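Local coordinates for B-type flagellar hook-associated protein 2 (Pseudomonas aeruginosa, PDB 5FHY) that caps the tip of the growing flagellar filament, helping flagellin monomers polymerise there and keeping them from leaking out, and is essential for motility, at residues L67-G72 against L117-T122. Sequence-based numbering, arbitrary orientation.
Sequences LNISVG and LVLSST
Ile69 and Leu119 meet tip to tip between two strands of different sheets, the terminal methyl CD1 of the isoleucine lying 4.1 Å from CD2 of the leucine. In Ile69 the CG1 branch stands anti to the carbonyl carbon (chi1 -60°) and continues extended to CD1, which brings that methyl to the leucine. The side chains bridge a wide gap in a light van der Waals contact, CA of Ile69 lying 10.2 Å from CA of Leu119. Both side chains also touch Ile95 of helix 88-98, and two residues earlier on each strand Leu67 and Leu117 both rest on Met91 of the same helix.

The two segments lie within the flagellin hook IN motif, in a domain where strand 65-71 of one antiparallel sheet meets strand 114-121 of another, helix 88-98 packing against both. The touching parts, 69-71 and 119-121, run in roughly the same direction, 34° apart, and draw together toward their C-terminal ends, where CA of Val71 comes within 7.8 Å of CA of Ser121.

There the contact turns from purely apolar to mixed: CG2 of Val71 sits 3.8 Å from OG of Ser121. The hydroxyl of the buried Ser121, swung anti to its own backbone nitrogen (chi1 168°), is hydrogen-bonded to the backbone N of Lys123, while the serine carbonyl oxygen bonds to OG of Ser46.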
loop_
_atom_site.group_PDB
_atom_site.type_symbol
_atom_site.label_atom_id
_atom_site.label_comp_id
_atom_site.label_asym_id
_atom_site.label_seq_id
_atom_site.Cartn_x
_atom_site.Cartn_y
_atom_site.Cartn_z
ATOM N N LEU B 67 -13.306 -66.249 -26.884
ATOM C CA LEU B 67 -12.071 -65.468 -26.851
ATOM C C LEU B 67 -11.260 -65.756 -25.591
ATOM O O LEU B 67 -11.741 -65.553 -24.477
ATOM C CB LEU B 67 -12.357 -63.964 -26.927
ATOM C CG LEU B 67 -12.911 -63.338 -28.208
ATOM C CD1 LEU B 67 -12.653 -61.838 -28.202
ATOM C CD2 LEU B 67 -12.331 -63.990 -29.447
ATOM N N ASN B 68 -10.033 -66.233 -25.767
ATOM C CA ASN B 68 -9.136 -66.422 -24.634
ATOM C C ASN B 68 -7.978 -65.446 -24.727
ATOM O O ASN B 68 -7.107 -65.570 -25.589
ATOM C CB ASN B 68 -8.616 -67.860 -24.567
ATOM C CG ASN B 68 -9.708 -68.859 -24.241
ATOM O OD1 ASN B 68 -10.150 -68.963 -23.096
ATOM N ND2 ASN B 68 -10.152 -69.601 -25.247
ATOM N N ILE B 69 -7.975 -64.477 -23.820
ATOM C CA ILE B 69 -6.997 -63.403 -23.842
ATOM C C ILE B 69 -6.028 -63.581 -22.685
ATOM O O ILE B 69 -6.441 -63.827 -21.556
ATOM C CB ILE B 69 -7.679 -62.020 -23.754
ATOM C CG1 ILE B 69 -8.637 -61.819 -24.930
ATOM C CG2 ILE B 69 -6.642 -60.908 -23.700
ATOM C CD1 ILE B 69 -9.452 -60.544 -24.838
ATOM N N SER B 70 -4.735 -63.494 -22.968
ATOM C CA SER B 70 -3.737 -63.621 -21.918
ATOM C C SER B 70 -2.624 -62.607 -22.110
ATOM O O SER B 70 -2.395 -62.124 -23.216
ATOM C CB SER B 70 -3.160 -65.039 -21.890
ATOM O OG SER B 70 -2.796 -65.468 -23.193
ATOM N N VAL B 71 -1.938 -62.282 -21.022
ATOM C CA VAL B 71 -0.755 -61.439 -21.083
ATOM C C VAL B 71 0.357 -62.127 -20.288
ATOM O O VAL B 71 0.443 -62.003 -19.066
ATOM C CB VAL B 71 -1.049 -60.004 -20.554
ATOM C CG1 VAL B 71 -1.904 -60.047 -19.287
ATOM C CG2 VAL B 71 0.241 -59.205 -20.355
ATOM N N GLY B 72 1.192 -62.887 -20.988
ATOM C CA GLY B 72 2.239 -63.647 -20.335
ATOM C C GLY B 72 1.692 -64.794 -19.505
ATOM O O GLY B 72 0.923 -65.624 -19.989
ATOM N N LEU B 117 -10.598 -53.391 -32.690
ATOM C CA LEU B 117 -10.407 -53.406 -31.247
ATOM C C LEU B 117 -8.963 -53.063 -30.916
ATOM O O LEU B 117 -8.038 -53.582 -31.536
ATOM C CB LEU B 117 -10.782 -54.767 -30.661
ATOM C CG LEU B 117 -12.274 -55.099 -30.609
ATOM C CD1 LEU B 117 -12.492 -56.599 -30.463
ATOM C CD2 LEU B 117 -12.959 -54.333 -29.488
ATOM N N VAL B 118 -8.777 -52.177 -29.943
ATOM C CA VAL B 118 -7.442 -51.785 -29.509
ATOM C C VAL B 118 -7.308 -52.132 -28.032
ATOM O O VAL B 118 -8.057 -51.629 -27.193
ATOM C CB VAL B 118 -7.176 -50.278 -29.744
ATOM C CG1 VAL B 118 -5.841 -49.862 -29.126
ATOM C CG2 VAL B 118 -7.198 -49.960 -31.235
ATOM N N LEU B 119 -6.360 -53.009 -27.721
ATOM C CA LEU B 119 -6.228 -53.528 -26.367
ATOM C C LEU B 119 -4.920 -53.081 -25.723
ATOM O O LEU B 119 -3.873 -53.056 -26.369
ATOM C CB LEU B 119 -6.335 -55.055 -26.376
ATOM C CG LEU B 119 -7.698 -55.687 -26.692
ATOM C CD1 LEU B 119 -8.032 -55.634 -28.184
ATOM C CD2 LEU B 119 -7.732 -57.122 -26.195
ATOM N N SER B 120 -4.994 -52.703 -24.450
ATOM C CA SER B 120 -3.822 -52.224 -23.720
ATOM C C SER B 120 -3.616 -52.981 -22.414
ATOM O O SER B 120 -4.574 -53.384 -21.758
ATOM C CB SER B 120 -3.943 -50.726 -23.420
ATOM O OG SER B 120 -3.961 -49.956 -24.607
ATOM N N SER B 121 -2.355 -53.159 -22.035
ATOM C CA SER B 121 -2.018 -53.769 -20.757
ATOM C C SER B 121 -1.212 -52.792 -19.907
ATOM O O SER B 121 -0.537 -51.916 -20.437
ATOM C CB SER B 121 -1.232 -55.062 -20.970
ATOM O OG SER B 121 -0.671 -55.516 -19.752
ATOM N N THR B 122 -1.285 -52.934 -18.589
ATOM C CA THR B 122 -0.537 -52.046 -17.707
ATOM C C THR B 122 0.689 -52.720 -17.103
ATOM O O THR B 122 1.392 -52.124 -16.286
ATOM C CB THR B 122 -1.416 -51.517 -16.559
ATOM O OG1 THR B 122 -1.885 -52.615 -15.766
ATOM C CG2 THR B 122 -2.597 -50.745 -17.108
#